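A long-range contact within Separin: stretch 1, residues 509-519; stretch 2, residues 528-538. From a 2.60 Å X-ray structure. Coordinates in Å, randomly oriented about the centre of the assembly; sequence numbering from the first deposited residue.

Stretch 1 509-519: GNSSIENIPSE
Stretch 2, residues 528-538: IFCSLRGIFDL

An arginine at the end of a helix reaches into an irregular loop of the same chain and is held by backbone carbonyls, while a phenylalanine one turn earlier packs against the same loop; together the two stretches bury 470 Å². Residues 528-533 of stretch 2 are helical, and the helix enters from earlier in the chain. Gly534 leaves it with phi/psi 68/27, a positive phi that favours glycine. Stretch 1 begins at Gly509 in helical conformation (-54/-41), runs as loop or turn, and enters a 3-10 segment at Ser518-Glu519.

The nearest CA atoms across the contact are Gly509 CA and Phe529 CA, 4.6 Å apart. Gly509 is buried, and an ideal CB there would lie 2.9 Å from Leu532 CB, a clash, so a residue without a side chain suits the place. Gly509 O sits 3.5 Å from Leu532 CB and 3.5 Å from Arg533 CG.

Arg533 makes the polar contact. Its CA-to-CB bond points sideways, but the chain (chi1 -67°, m; chi2 -140°; chi3 110°; chi4 -177°) carries the guanidinium to the loop. Arg533 NH2 donates to Ser511 O at 2.6 Å, nearly straight at 176°, and also to Ile513 O at 2.6 Å, at 148°. Weak bonds supplement these, from Arg533 NE to Ser511 O at 3.4 Å and from Arg533 NH1 to Ile513 O at 3.0 Å. Both carbonyls lie near the guanidinium plane, at its edge, where its N-H groups point; a planar group with several donors suits a loop that presents the carbonyls of Ser511 and Ile513, with one residue between them, to that edge. Within the loop, Ile513 N donates a weak bond to Ser511 OG at 3.4 Å, linking the two residues whose carbonyls bind the arginine.

The Ile516 CA-to-CB bond points toward stretch 2, and the side chain (chi1 -67°, m; chi2 142°) serves both large side chains: Ile516 CD1 lies over one face of the Arg533 guanidinium, 3.5 Å from Arg533 NH1, and at the edge of the Phe529 ring, 3.5 Å from Phe529 CZ. Phe529 is buried, with chi1 -177° (t) and chi2 71°, and its CA-to-CB bond points toward stretch 1. Gly509 N also meets its ring edge, 3.4 Å from Phe529 CE1. The Ser518 CA-to-CB bond (chi1 59°, p) points toward stretch 2 and places Ser518 CB 3.5 Å from Phe529 CD2. Beyond the helix, Asp537 (chi1 68°, p) is peripheral and exposed, with Asp537 OD2 4.2 Å from Ser518 OG.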

ATOM      1  N   GLY A 509      25.074  -9.254 -10.288  1.00 52.14           N
ATOM      2  CA  GLY A 509      23.760  -9.412  -9.709  1.00 54.09           C
ATOM      3  C   GLY A 509      23.095  -8.060  -9.506  1.00 55.83           C
ATOM      4  O   GLY A 509      21.909  -7.907  -9.779  1.00 56.51           O
ATOM      5  N   ASN A 510      23.872  -7.079  -9.044  1.00 54.20           N
ATOM      6  CA  ASN A 510      23.375  -5.726  -8.815  1.00 49.63           C
ATOM      7  C   ASN A 510      23.269  -4.893 -10.080  1.00 49.92           C
ATOM      8  O   ASN A 510      22.731  -3.795 -10.047  1.00 53.17           O
ATOM      9  CB  ASN A 510      24.266  -4.989  -7.820  1.00 47.78           C
ATOM     10  CG  ASN A 510      23.910  -5.295  -6.382  1.00 54.07           C
ATOM     11  OD1 ASN A 510      24.476  -6.195  -5.755  1.00 55.15           O
ATOM     12  ND2 ASN A 510      22.953  -4.549  -5.848  1.00 63.82           N
ATOM     13  N   SER A 511      23.779  -5.408 -11.191  1.00 52.97           N
ATOM     14  CA  SER A 511      23.775  -4.643 -12.430  1.00 53.46           C
ATOM     15  C   SER A 511      22.517  -4.905 -13.255  1.00 55.24           C
ATOM     16  O   SER A 511      21.779  -5.861 -13.018  1.00 54.96           O
ATOM     17  CB  SER A 511      25.022  -4.956 -13.274  1.00 56.46           C
ATOM     18  OG  SER A 511      24.845  -6.127 -14.059  1.00 53.80           O
ATOM     19  N   SER A 512      22.291  -4.047 -14.244  1.00 56.46           N
ATOM     20  CA  SER A 512      21.164  -4.206 -15.154  1.00 60.96           C
ATOM     21  C   SER A 512      21.645  -4.668 -16.522  1.00 58.80           C
ATOM     22  O   SER A 512      20.886  -4.635 -17.485  1.00 65.17           O
ATOM     23  CB  SER A 512      20.393  -2.895 -15.301  1.00 62.73           C
ATOM     24  OG  SER A 512      21.165  -1.937 -16.022  1.00 68.49           O
ATOM     25  N   ILE A 513      22.905  -5.078 -16.604  1.00 60.74           N
ATOM     26  CA  ILE A 513      23.478  -5.543 -17.859  1.00 64.62           C
ATOM     27  C   ILE A 513      22.761  -6.806 -18.297  1.00 62.54           C
ATOM     28  O   ILE A 513      22.499  -7.680 -17.487  1.00 60.50           O
ATOM     29  CB  ILE A 513      24.995  -5.794 -17.727  1.00 66.67           C
ATOM     30  CG1 ILE A 513      25.692  -4.492 -17.302  1.00 64.40           C
ATOM     31  CG2 ILE A 513      25.556  -6.345 -19.028  1.00 62.13           C
ATOM     32  CD1 ILE A 513      27.191  -4.611 -17.101  1.00 64.71           C
ATOM     33  N   GLU A 514      22.444  -6.889 -19.584  1.00 67.51           N
ATOM     34  CA  GLU A 514      21.527  -7.900 -20.100  1.00 67.43           C
ATOM     35  C   GLU A 514      22.005  -9.354 -19.991  1.00 69.41           C
ATOM     36  O   GLU A 514      21.447 -10.129 -19.193  1.00 75.72           O
ATOM     37  CB  GLU A 514      21.194  -7.589 -21.564  1.00 81.15           C
ATOM     38  CG  GLU A 514      20.375  -6.300 -21.763  1.00 95.71           C
ATOM     39  CD  GLU A 514      20.110  -5.961 -23.250  1.00116.06           C
ATOM     40  OE1 GLU A 514      20.724  -6.620 -24.146  1.00123.37           O
ATOM     41  OE2 GLU A 514      19.285  -5.034 -23.513  1.00116.54           O
ATOM     42  N   ASN A 515      23.002  -9.737 -20.791  1.00 66.49           N
ATOM     43  CA  ASN A 515      23.397 -11.150 -20.882  1.00 67.53           C
ATOM     44  C   ASN A 515      24.650 -11.521 -20.103  1.00 66.31           C
ATOM     45  O   ASN A 515      25.739 -11.635 -20.661  1.00 67.00           O
ATOM     46  CB  ASN A 515      23.605 -11.557 -22.340  1.00 71.17           C
ATOM     47  CG  ASN A 515      22.371 -11.323 -23.186  1.00 78.62           C
ATOM     48  OD1 ASN A 515      22.418 -10.575 -24.165  1.00 83.93           O
ATOM     49  ND2 ASN A 515      21.259 -11.960 -22.818  1.00 73.27           N
ATOM     50  N   ILE A 516      24.483 -11.741 -18.812  1.00 59.42           N
ATOM     51  CA  ILE A 516      25.560 -12.242 -17.991  1.00 61.43           C
ATOM     52  C   ILE A 516      25.636 -13.763 -18.110  1.00 60.63           C
ATOM     53  O   ILE A 516      24.616 -14.433 -18.041  1.00 58.87           O
ATOM     54  CB  ILE A 516      25.357 -11.809 -16.546  1.00 55.32           C
ATOM     55  CG1 ILE A 516      25.511 -10.296 -16.466  1.00 56.21           C
ATOM     56  CG2 ILE A 516      26.353 -12.487 -15.647  1.00 53.69           C
ATOM     57  CD1 ILE A 516      24.552  -9.664 -15.528  1.00 62.02           C
ATOM     58  N   PRO A 517      26.848 -14.311 -18.335  1.00 66.06           N
ATOM     59  CA  PRO A 517      26.999 -15.772 -18.424  1.00 61.31           C
ATOM     60  C   PRO A 517      27.007 -16.451 -17.052  1.00 62.25           C
ATOM     61  O   PRO A 517      27.991 -17.101 -16.693  1.00 64.67           O
ATOM     62  CB  PRO A 517      28.347 -15.937 -19.127  1.00 59.29           C
ATOM     63  CG  PRO A 517      29.103 -14.712 -18.773  1.00 55.61           C
ATOM     64  CD  PRO A 517      28.099 -13.602 -18.660  1.00 60.50           C
ATOM     65  N   SER A 518      25.921 -16.313 -16.299  1.00 65.29           N
ATOM     66  CA  SER A 518      25.900 -16.792 -14.922  1.00 57.75           C
ATOM     67  C   SER A 518      25.964 -18.309 -14.846  1.00 58.07           C
ATOM     68  O   SER A 518      26.401 -18.859 -13.838  1.00 61.17           O
ATOM     69  CB  SER A 518      24.652 -16.279 -14.191  1.00 55.98           C
ATOM     70  OG  SER A 518      23.461 -16.709 -14.830  1.00 57.35           O
ATOM     71  N   GLU A 519      25.552 -18.992 -15.909  1.00 58.56           N
ATOM     72  CA  GLU A 519      25.483 -20.452 -15.862  1.00 63.63           C
ATOM     73  C   GLU A 519      26.872 -21.084 -15.796  1.00 64.73           C
ATOM     74  O   GLU A 519      27.004 -22.278 -15.559  1.00 68.49           O
ATOM     75  CB  GLU A 519      24.701 -21.007 -17.052  1.00 58.08           C
ATOM     76  CG  GLU A 519      25.391 -20.897 -18.385  1.00 70.23           C
ATOM     77  CD  GLU A 519      25.423 -19.477 -18.942  1.00 71.88           C
ATOM     78  OE1 GLU A 519      24.796 -18.578 -18.330  1.00 73.40           O
ATOM     79  OE2 GLU A 519      26.081 -19.260 -19.993  1.00 72.77           O
ATOM     80  N   ILE A 528      22.577 -16.615  -5.576  1.00 52.60           N
ATOM     81  CA  ILE A 528      22.719 -15.253  -5.101  1.00 51.52           C
ATOM     82  C   ILE A 528      22.436 -14.308  -6.273  1.00 55.99           C
ATOM     83  O   ILE A 528      21.728 -13.319  -6.109  1.00 56.59           O
ATOM     84  CB  ILE A 528      24.108 -14.985  -4.494  1.00 46.82           C
ATOM     85  CG1 ILE A 528      24.263 -15.773  -3.191  1.00 49.53           C
ATOM     86  CG2 ILE A 528      24.277 -13.509  -4.198  1.00 47.93           C
ATOM     87  CD1 ILE A 528      25.593 -15.611  -2.496  1.00 42.05           C
ATOM     88  N   PHE A 529      22.947 -14.643  -7.460  1.00 52.56           N
ATOM     89  CA  PHE A 529      22.776 -13.816  -8.660  1.00 52.52           C
ATOM     90  C   PHE A 529      21.306 -13.575  -9.035  1.00 52.05           C
ATOM     91  O   PHE A 529      20.881 -12.442  -9.247  1.00 51.89           O
ATOM     92  CB  PHE A 529      23.507 -14.467  -9.829  1.00 48.02           C
ATOM     93  CG  PHE A 529      23.458 -13.678 -11.082  1.00 45.75           C
ATOM     94  CD1 PHE A 529      24.180 -12.502 -11.202  1.00 51.21           C
ATOM     95  CD2 PHE A 529      22.705 -14.115 -12.161  1.00 50.34           C
ATOM     96  CE1 PHE A 529      24.140 -11.760 -12.376  1.00 50.88           C
ATOM     97  CE2 PHE A 529      22.663 -13.388 -13.340  1.00 46.53           C
ATOM     98  CZ  PHE A 529      23.381 -12.210 -13.449  1.00 49.53           C
ATOM     99  N   CYS A 530      20.548 -14.658  -9.130  1.00 51.57           N
ATOM    100  CA  CYS A 530      19.112 -14.612  -9.385  1.00 54.79           C
ATOM    101  C   CYS A 530      18.336 -13.761  -8.377  1.00 55.12           C
ATOM    102  O   CYS A 530      17.466 -12.961  -8.742  1.00 50.04           O
ATOM    103  CB  CYS A 530      18.549 -16.029  -9.374  1.00 53.65           C
ATOM    104  SG  CYS A 530      19.100 -17.009 -10.753  1.00 54.55           S
ATOM    105  N   SER A 531      18.663 -13.955  -7.107  1.00 48.95           N
ATOM    106  CA  SER A 531      18.002 -13.240  -6.036  1.00 50.15           C
ATOM    107  C   SER A 531      18.265 -11.762  -6.149  1.00 57.32           C
ATOM    108  O   SER A 531      17.392 -10.954  -5.851  1.00 63.31           O
ATOM    109  CB  SER A 531      18.450 -13.763  -4.678  1.00 50.00           C
ATOM    110  OG  SER A 531      18.031 -15.111  -4.535  1.00 55.10           O
ATOM    111  N   LEU A 532      19.474 -11.414  -6.576  1.00 58.67           N
ATOM    112  CA  LEU A 532      19.861 -10.023  -6.751  1.00 56.40           C
ATOM    113  C   LEU A 532      19.131  -9.431  -7.955  1.00 58.09           C
ATOM    114  O   LEU A 532      18.799  -8.254  -7.965  1.00 55.93           O
ATOM    115  CB  LEU A 532      21.383  -9.890  -6.928  1.00 56.74           C
ATOM    116  CG  LEU A 532      22.305  -9.624  -5.726  1.00 57.88           C
ATOM    117  CD1 LEU A 532      22.000  -8.289  -5.083  1.00 64.56           C
ATOM    118  CD2 LEU A 532      22.148 -10.677  -4.680  1.00 61.85           C
ATOM    119  N   ARG A 533      18.875 -10.260  -8.964  1.00 58.01           N
ATOM    120  CA  ARG A 533      18.361  -9.785 -10.248  1.00 56.84           C
ATOM    121  C   ARG A 533      16.858  -9.778 -10.392  1.00 58.66           C
ATOM    122  O   ARG A 533      16.338  -9.156 -11.304  1.00 61.54           O
ATOM    123  CB  ARG A 533      18.912 -10.638 -11.376  1.00 58.59           C
ATOM    124  CG  ARG A 533      20.376 -10.494 -11.590  1.00 56.75           C
ATOM    125  CD  ARG A 533      20.609 -10.483 -13.060  1.00 55.82           C
ATOM    126  NE  ARG A 533      21.007  -9.158 -13.484  1.00 55.16           N
ATOM    127  CZ  ARG A 533      21.230  -8.821 -14.742  1.00 52.72           C
ATOM    128  NH1 ARG A 533      21.085  -9.715 -15.709  1.00 52.32           N
ATOM    129  NH2 ARG A 533      21.599  -7.585 -15.020  1.00 58.49           N
ATOM    130  N   GLY A 534      16.166 -10.507  -9.524  1.00 59.68           N
ATOM    131  CA  GLY A 534      14.743 -10.715  -9.674  1.00 56.54           C
ATOM    132  C   GLY A 534      14.428 -11.574 -10.879  1.00 55.01           C
ATOM    133  O   GLY A 534      13.357 -11.467 -11.466  1.00 63.44           O
ATOM    134  N   ILE A 535      15.365 -12.429 -11.263  1.00 57.05           N
ATOM    135  CA  ILE A 535      15.162 -13.324 -12.389  1.00 55.64           C
ATOM    136  C   ILE A 535      15.538 -14.725 -11.971  1.00 55.40           C
ATOM    137  O   ILE A 535      16.576 -14.926 -11.375  1.00 61.52           O
ATOM    138  CB  ILE A 535      15.999 -12.910 -13.607  1.00 59.81           C
ATOM    139  CG1 ILE A 535      15.681 -11.466 -14.012  1.00 64.77           C
ATOM    140  CG2 ILE A 535      15.768 -13.873 -14.769  1.00 58.67           C
ATOM    141  CD1 ILE A 535      14.250 -11.258 -14.497  1.00 63.14           C
ATOM    142  N   PHE A 536      14.708 -15.705 -12.280  1.00 59.64           N
ATOM    143  CA  PHE A 536      14.931 -17.036 -11.740  1.00 58.31           C
ATOM    144  C   PHE A 536      14.927 -18.087 -12.852  1.00 58.87           C
ATOM    145  O   PHE A 536      13.886 -18.433 -13.395  1.00 61.26           O
ATOM    146  CB  PHE A 536      13.887 -17.290 -10.637  1.00 53.86           C
ATOM    147  CG  PHE A 536      13.924 -16.226  -9.554  1.00 54.85           C
ATOM    148  CD1 PHE A 536      13.170 -15.062  -9.670  1.00 54.64           C
ATOM    149  CD2 PHE A 536      14.792 -16.338  -8.475  1.00 54.23           C
ATOM    150  CE1 PHE A 536      13.255 -14.057  -8.727  1.00 49.77           C
ATOM    151  CE2 PHE A 536      14.871 -15.330  -7.513  1.00 47.98           C
ATOM    152  CZ  PHE A 536      14.103 -14.192  -7.649  1.00 51.79           C
ATOM    153  N   ASP A 537      16.121 -18.562 -13.201  1.00 64.88           N
ATOM    154  CA  ASP A 537      16.327 -19.457 -14.349  1.00 68.64           C
ATOM    155  C   ASP A 537      16.881 -20.846 -13.942  1.00 64.29           C
ATOM    156  O   ASP A 537      17.294 -21.641 -14.795  1.00 66.06           O
ATOM    157  CB  ASP A 537      17.274 -18.786 -15.378  1.00 57.76           C
ATOM    158  CG  ASP A 537      18.719 -18.637 -14.863  1.00 67.79           C
ATOM    159  OD1 ASP A 537      19.017 -19.101 -13.740  1.00 65.88           O
ATOM    160  OD2 ASP A 537      19.580 -18.063 -15.586  1.00 73.19           O
ATOM    161  N   LEU A 538      16.927 -21.111 -12.638  1.00 58.97           N
ATOM    162  CA  LEU A 538      17.449 -22.379 -12.138  1.00 60.64           C
ATOM    163  C   LEU A 538      16.377 -23.454 -12.138  1.00 58.76           C
ATOM    164  O   LEU A 538      15.289 -23.235 -11.649  1.00 65.62           O
ATOM    165  CB  LEU A 538      18.011 -22.214 -10.732  1.00 55.73           C
ATOM    166  CG  LEU A 538      19.142 -21.199 -10.567  1.00 65.61           C
ATOM    167  CD1 LEU A 538      19.824 -21.359  -9.217  1.00 59.16           C
ATOM    168  CD2 LEU A 538      20.161 -21.347 -11.695  1.00 68.91           C
TER